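Local structure of aminotransferase, class I and II (Erwinia tasmaniensis, 5Z0Q) at residues W87-E92 with L251-N256; V95-V100 with A261-M266. The protein is a pyridoxal-5'-phosphate-containing protein of the class I and II aminotransferase family, with a large mixed beta-sheet flanked by helices. All coordinates share one frame; numbering follows the deposited sequence.

Interaction 1: W87-E92 with L251-N256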
loop_
_atom_site.group_PDB
_atom_site.type_symbol
_atom_site.label_atom_id
_atom_site.label_comp_id
_atom_site.label_asym_id
_atom_site.label_seq_id
_atom_site.Cartn_x
_atom_site.Cartn_y
_atom_site.Cartn_z
ATOM N N TRP A 87 -0.331 -26.529 10.981
ATOM C CA TRP A 87 -1.536 -25.936 10.408
ATOM C C TRP A 87 -1.400 -25.967 8.893
ATOM O O TRP A 87 -0.634 -25.182 8.324
ATOM C CB TRP A 87 -1.730 -24.509 10.914
ATOM C CG TRP A 87 -3.037 -23.894 10.524
ATOM C CD1 TRP A 87 -4.216 -24.543 10.303
ATOM C CD2 TRP A 87 -3.296 -22.503 10.301
ATOM N NE1 TRP A 87 -5.194 -23.643 9.959
ATOM C CE2 TRP A 87 -4.655 -22.383 9.951
ATOM C CE3 TRP A 87 -2.510 -21.348 10.362
ATOM C CZ2 TRP A 87 -5.246 -21.154 9.662
ATOM C CZ3 TRP A 87 -3.099 -20.128 10.078
ATOM C CH2 TRP A 87 -4.454 -20.041 9.733
ATOM N N LYS A 88 -2.133 -26.868 8.242
ATOM C CA LYS A 88 -2.093 -26.959 6.788
ATOM C C LYS A 88 -3.005 -25.898 6.181
ATOM O O LYS A 88 -4.163 -25.752 6.585
ATOM C CB LYS A 88 -2.497 -28.359 6.321
ATOM C CG LYS A 88 -3.850 -28.845 6.817
ATOM C CD LYS A 88 -4.091 -30.290 6.405
ATOM C CE LYS A 88 -5.525 -30.717 6.670
ATOM N NZ LYS A 88 -6.489 -29.949 5.834
ATOM N N ILE A 89 -2.474 -25.151 5.216
ATOM C CA ILE A 89 -3.150 -24.002 4.627
ATOM C C ILE A 89 -3.503 -24.324 3.183
ATOM O O ILE A 89 -2.654 -24.802 2.422
ATOM C CB ILE A 89 -2.275 -22.738 4.704
ATOM C CG1 ILE A 89 -2.036 -22.340 6.159
ATOM C CG2 ILE A 89 -2.918 -21.589 3.943
ATOM C CD1 ILE A 89 -3.290 -21.913 6.867
ATOM N N GLN A 90 -4.754 -24.062 2.808
ATOM C CA GLN A 90 -5.120 -24.131 1.401
ATOM C C GLN A 90 -4.696 -22.846 0.692
ATOM O O GLN A 90 -4.837 -21.755 1.251
ATOM C CB GLN A 90 -6.623 -24.346 1.241
ATOM C CG GLN A 90 -6.988 -25.729 0.734
ATOM C CD GLN A 90 -6.265 -26.830 1.484
ATOM O OE1 GLN A 90 -6.510 -27.057 2.670
ATOM N NE2 GLN A 90 -5.359 -27.517 0.797
ATOM N N PRO A 91 -4.170 -22.948 -0.531
ATOM C CA PRO A 91 -3.634 -21.746 -1.195
ATOM C C PRO A 91 -4.660 -20.645 -1.408
ATOM O O PRO A 91 -4.319 -19.463 -1.279
ATOM C CB PRO A 91 -3.104 -22.297 -2.528
ATOM C CG PRO A 91 -2.826 -23.738 -2.254
ATOM C CD PRO A 91 -3.900 -24.174 -1.300
ATOM N N GLU A 92 -5.910 -20.991 -1.721
ATOM C CA GLU A 92 -6.909 -19.960 -1.980
ATOM C C GLU A 92 -7.356 -19.236 -0.715
ATOM O O GLU A 92 -8.105 -18.258 -0.818
ATOM C CB GLU A 92 -8.127 -20.558 -2.693
ATOM C CG GLU A 92 -8.949 -21.532 -1.863
ATOM C CD GLU A 92 -8.434 -22.956 -1.944
ATOM O OE1 GLU A 92 -7.309 -23.160 -2.448
ATOM O OE2 GLU A 92 -9.159 -23.875 -1.507
ATOM N N LEU A 251 -0.047 -11.013 4.856
ATOM C CA LEU A 251 -1.077 -11.854 4.267
ATOM C C LEU A 251 -2.140 -12.158 5.311
ATOM O O LEU A 251 -1.858 -12.221 6.511
ATOM C CB LEU A 251 -0.490 -13.156 3.697
ATOM C CG LEU A 251 0.385 -14.055 4.577
ATOM C CD1 LEU A 251 -0.444 -15.014 5.427
ATOM C CD2 LEU A 251 1.377 -14.826 3.718
ATOM N N ALA A 252 -3.368 -12.342 4.836
ATOM C CA ALA A 252 -4.492 -12.743 5.668
ATOM C C ALA A 252 -4.959 -14.127 5.240
ATOM O O ALA A 252 -5.043 -14.420 4.043
ATOM C CB ALA A 252 -5.644 -11.742 5.567
ATOM N N VAL A 253 -5.258 -14.974 6.219
ATOM C CA VAL A 253 -5.687 -16.347 5.974
ATOM C C VAL A 253 -7.157 -16.444 6.354
ATOM O O VAL A 253 -7.504 -16.442 7.541
ATOM C CB VAL A 253 -4.842 -17.360 6.755
ATOM C CG1 VAL A 253 -5.219 -18.779 6.358
ATOM C CG2 VAL A 253 -3.361 -17.105 6.520
ATOM N N ILE A 254 -8.021 -16.530 5.350
ATOM C CA ILE A 254 -9.462 -16.606 5.540
ATOM C C ILE A 254 -9.950 -17.918 4.940
ATOM O O ILE A 254 -10.187 -18.012 3.734
ATOM C CB ILE A 254 -10.179 -15.404 4.900
ATOM C CG1 ILE A 254 -9.360 -14.127 5.101
ATOM C CG2 ILE A 254 -11.568 -15.238 5.494
ATOM C CD1 ILE A 254 -9.877 -12.941 4.321
ATOM N N PRO A 255 -10.102 -18.966 5.756
ATOM C CA PRO A 255 -10.584 -20.245 5.212
ATOM C C PRO A 255 -12.029 -20.199 4.748
ATOM O O PRO A 255 -12.393 -20.934 3.822
ATOM C CB PRO A 255 -10.399 -21.219 6.385
ATOM C CG PRO A 255 -9.409 -20.554 7.290
ATOM C CD PRO A 255 -9.675 -19.088 7.157
ATOM N N ASN A 256 -12.861 -19.364 5.357
ATOM C CA ASN A 256 -14.262 -19.288 4.961
ATOM C C ASN A 256 -14.374 -18.629 3.592
ATOM O O ASN A 256 -13.859 -17.521 3.399
ATOM C CB ASN A 256 -15.066 -18.507 6.002
ATOM C CG ASN A 256 -16.567 -18.639 5.807
ATOM O OD1 ASN A 256 -17.078 -18.533 4.692
ATOM N ND2 ASN A 256 -17.282 -18.873 6.901
#

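Interaction 2: V95-V100 with A261-M266. With PLP (pyridoxal-5'-phosphate), chain M.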
loop_
_atom_site.group_PDB
_atom_site.type_symbol
_atom_site.label_atom_id
_atom_site.label_comp_id
_atom_site.label_asym_id
_atom_site.label_seq_id
_atom_site.Cartn_x
_atom_site.Cartn_y
_atom_site.Cartn_z
ATOM N N VAL A 95 -4.768 -14.012 1.218
ATOM C CA VAL A 95 -5.019 -12.702 0.622
ATOM C C VAL A 95 -3.861 -11.808 1.044
ATOM O O VAL A 95 -3.705 -11.513 2.235
ATOM C CB VAL A 95 -6.360 -12.092 1.058
ATOM C CG1 VAL A 95 -6.510 -10.690 0.493
ATOM C CG2 VAL A 95 -7.522 -12.967 0.616
ATOM N N PHE A 96 -3.048 -11.379 0.082
ATOM C CA PHE A 96 -1.869 -10.583 0.390
ATOM C C PHE A 96 -2.233 -9.110 0.539
ATOM O O PHE A 96 -3.049 -8.575 -0.217
ATOM C CB PHE A 96 -0.809 -10.762 -0.696
ATOM C CG PHE A 96 -0.301 -12.170 -0.814
ATOM C CD1 PHE A 96 0.541 -12.700 0.150
ATOM C CD2 PHE A 96 -0.666 -12.965 -1.889
ATOM C CE1 PHE A 96 1.008 -13.998 0.047
ATOM C CE2 PHE A 96 -0.201 -14.262 -2.000
ATOM C CZ PHE A 96 0.637 -14.779 -1.032
ATOM N N LEU A 97 -1.617 -8.458 1.519
ATOM C CA LEU A 97 -1.938 -7.090 1.890
ATOM C C LEU A 97 -0.657 -6.297 2.090
ATOM O O LEU A 97 0.391 -6.874 2.407
ATOM C CB LEU A 97 -2.773 -7.044 3.180
ATOM C CG LEU A 97 -4.134 -7.741 3.149
ATOM C CD1 LEU A 97 -4.597 -8.061 4.561
ATOM C CD2 LEU A 97 -5.156 -6.874 2.430
ATOM N N PRO A 98 -0.705 -4.972 1.903
ATOM C CA PRO A 98 0.464 -4.112 2.187
ATOM C C PRO A 98 0.481 -3.619 3.633
ATOM O O PRO A 98 0.351 -2.423 3.930
ATOM C CB PRO A 98 0.281 -2.976 1.180
ATOM C CG PRO A 98 -1.204 -2.833 1.082
ATOM C CD PRO A 98 -1.780 -4.225 1.223
ATOM N N GLY A 99 0.645 -4.554 4.560
ATOM C CA GLY A 99 0.666 -4.250 5.978
ATOM C C GLY A 99 -0.351 -5.070 6.748
ATOM O O GLY A 99 -1.181 -5.784 6.187
ATOM N N VAL A 100 -0.264 -4.949 8.071
ATOM C CA VAL A 100 -1.147 -5.684 8.970
ATOM C C VAL A 100 -2.248 -4.755 9.462
ATOM O O VAL A 100 -3.382 -5.188 9.694
ATOM C CB VAL A 100 -0.360 -6.292 10.146
ATOM C CG1 VAL A 100 -1.279 -7.114 11.041
ATOM C CG2 VAL A 100 0.789 -7.143 9.628
ATOM N N ALA A 261 -14.818 -13.439 0.438
ATOM C CA ALA A 261 -15.416 -12.573 -0.574
ATOM C C ALA A 261 -15.815 -11.229 0.021
ATOM O O ALA A 261 -15.619 -10.184 -0.609
ATOM C CB ALA A 261 -16.622 -13.264 -1.212
ATOM N N ARG A 262 -16.382 -11.236 1.232
ATOM C CA ARG A 262 -16.704 -9.981 1.905
ATOM C C ARG A 262 -15.447 -9.184 2.223
ATOM O O ARG A 262 -15.463 -7.950 2.169
ATOM C CB ARG A 262 -17.495 -10.261 3.185
ATOM C CG ARG A 262 -18.841 -10.929 2.957
ATOM C CD ARG A 262 -19.441 -11.431 4.263
ATOM N NE ARG A 262 -19.652 -10.355 5.228
ATOM C CZ ARG A 262 -20.111 -10.537 6.463
ATOM N NH1 ARG A 262 -20.408 -11.758 6.888
ATOM N NH2 ARG A 262 -20.273 -9.500 7.273
ATOM N N PHE A 263 -14.351 -9.872 2.553
ATOM C CA PHE A 263 -13.093 -9.189 2.834
ATOM C C PHE A 263 -12.522 -8.555 1.572
ATOM O O PHE A 263 -12.144 -7.376 1.572
ATOM C CB PHE A 263 -12.098 -10.176 3.447
ATOM C CG PHE A 263 -10.817 -9.546 3.918
ATOM C CD1 PHE A 263 -10.714 -9.025 5.196
ATOM C CD2 PHE A 263 -9.708 -9.489 3.088
ATOM C CE1 PHE A 263 -9.535 -8.450 5.635
ATOM C CE2 PHE A 263 -8.528 -8.917 3.519
ATOM C CZ PHE A 263 -8.442 -8.397 4.795
ATOM N N ASN A 264 -12.457 -9.323 0.479
ATOM C CA ASN A 264 -11.886 -8.808 -0.761
ATOM C C ASN A 264 -12.726 -7.681 -1.349
ATOM O O ASN A 264 -12.175 -6.754 -1.955
ATOM C CB ASN A 264 -11.733 -9.942 -1.775
ATOM C CG ASN A 264 -10.693 -10.962 -1.356
ATOM O OD1 ASN A 264 -9.686 -10.618 -0.736
ATOM N ND2 ASN A 264 -10.930 -12.224 -1.691
ATOM N N ARG A 265 -14.049 -7.740 -1.188
ATOM C CA ARG A 265 -14.903 -6.673 -1.698
ATOM C C ARG A 265 -14.659 -5.367 -0.950
ATOM O O ARG A 265 -14.692 -4.285 -1.548
ATOM C CB ARG A 265 -16.372 -7.091 -1.605
ATOM C CG ARG A 265 -17.354 -6.064 -2.142
ATOM C CD ARG A 265 -18.712 -6.687 -2.453
ATOM N NE ARG A 265 -19.372 -7.235 -1.270
ATOM C CZ ARG A 265 -19.403 -8.528 -0.958
ATOM N NH1 ARG A 265 -18.810 -9.418 -1.743
ATOM N NH2 ARG A 265 -20.031 -8.932 0.138
ATOM N N MET A 266 -14.404 -5.449 0.359
ATOM C CA MET A 266 -14.079 -4.255 1.131
ATOM C C MET A 266 -12.681 -3.744 0.806
ATOM O O MET A 266 -12.414 -2.542 0.928
ATOM C CB MET A 266 -14.208 -4.555 2.624
ATOM C CG MET A 266 -13.926 -3.378 3.545
ATOM S SD MET A 266 -15.091 -2.021 3.326
ATOM C CE MET A 266 -16.644 -2.863 3.627
HETATM N N1 PLP M . 0.273 -5.834 14.515
HETATM C C2 PLP M . 0.884 -5.698 15.746
HETATM C C2A PLP M . 0.244 -6.284 16.970
HETATM C C3 PLP M . 2.095 -5.024 15.851
HETATM O O3 PLP M . 2.701 -4.890 17.072
HETATM C C4 PLP M . 2.689 -4.484 14.715
HETATM C C4A PLP M . 4.073 -3.911 14.793
HETATM C C5 PLP M . 2.067 -4.621 13.480
HETATM C C6 PLP M . 0.857 -5.299 13.384
HETATM C C5A PLP M . 2.722 -4.031 12.251
HETATM O O4P PLP M . 1.773 -3.794 11.235
HETATM P P PLP M . 2.189 -2.914 9.953
HETATM O O1P PLP M . 2.842 -1.632 10.414
HETATM O O2P PLP M . 0.964 -2.588 9.131
HETATM O O3P PLP M . 3.164 -3.713 9.120
#

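Interaction 1: W87-E92 with L251-N256
Val-253 presents its CG1 methyl to two side chains of the 87-92 loop at once, the indole of Trp-87 and the outer end of Ile-89. The valine and the tryptophan reach out from opposite directions and meet where Val-253 CG1 lies 3.7 Å from CH2 of Trp-87, at the far end of the six-membered ring. That methyl stands anti to the backbone N (chi1 -174°), which turns it from strand 251-253 toward the loop. Ile-89 does not head straight for the strand; its chain bends at CG1 (chi2 -66°), bringing CD1 to 3.7 Å from Val-253 CG1. The same CD1 methyl packs over the centre of one face of the Trp-87 ring. Valine, isoleucine and tryptophan thus form a small three-way cluster. Around it, Trp-87 also leans on Pro-220, Ala-222 and Thr-234, while Ile-89 touches Ile-78 and Met-81 of helix 71-83 and Leu-94 of the edge strand. The cluster therefore joins the loop between that helix and strand 94-97 to strand 250-253, which runs antiparallel to both its neighbours, 94-97 and 232-236, consistent with the fold type I of PLP-dependent enzymes. With carbon alone meeting carbon across the two segments, the contact rests on shape and the exclusion of water, and it has none of the directionality a polar bond would impose.

Interaction 2: V95-V100 with A261-M266
Val-95, at the start of the segment, points toward helix 261-266, and both its methyls touch Asn-264 OD1. Its CG1 lies 3.4 Å from that oxygen and 4.0 Å from Phe-263 CE2, so the asparagine meets the valine through its carbonyl end. The same oxygen lies near the plane of the Phe-263 ring, at its edge. Two residues on, Leu-97 and the ring reach toward each other from opposite directions, with Leu-97 CD1 3.9 Å from CZ of Phe-263. Both aliphatic groups thus meet the rim of the phenyl and not its face; the ring, carried off the helix anti to its backbone N (chi1 -174°), is pushed edge-first between helix and strand, with Ile-106 and Ile-254 also against it. Strand 95-97 and the helix run 31° apart in direction. Beyond Leu-97, Pro-98 centres an inverse gamma turn, and at Gly-99 (phi 125°) the backbone leaves no room for a side chain, which would press on the preceding carbonyl O and on O2P of pyridoxal-5'-phosphate. The backbone N of Val-100 donates to that O2P over 2.9 Å, and Val-100 CB packs 3.6 Å from C6 of the ligand's pyridine ring. Val-101 N of the same chain and Tyr-66 OH of the second subunit also hydrogen-bond to the ligand. One short segment therefore combines apolar anchoring at its strand end with a directional main-chain grip on the phosphate at its other end.

Interactions 1 and 2, whose centres lie 12 Å apart, occupy opposite faces of the same pair of sheet strands. Residues 251-253 and 95-97 are antiparallel neighbours, joined by a probable hydrogen bond from Ala-252 N to Val-95 O (2.8 Å). Val-253 faces the 87-92 loop, and on that side Leu-251 CB also meets Phe-96 CD1 at 3.7 Å. Ile-254 turns to the other face, where its CD1 packs 3.5 Å from CG of Phe-263. In the chain, each loop or strand of one contact is followed shortly by a segment of the other. Only interaction 2 includes residues of the pyridoxal-5'-phosphate pocket, Gly-99 and Val-100; interaction 1 holds none of the ligand-pocket residues.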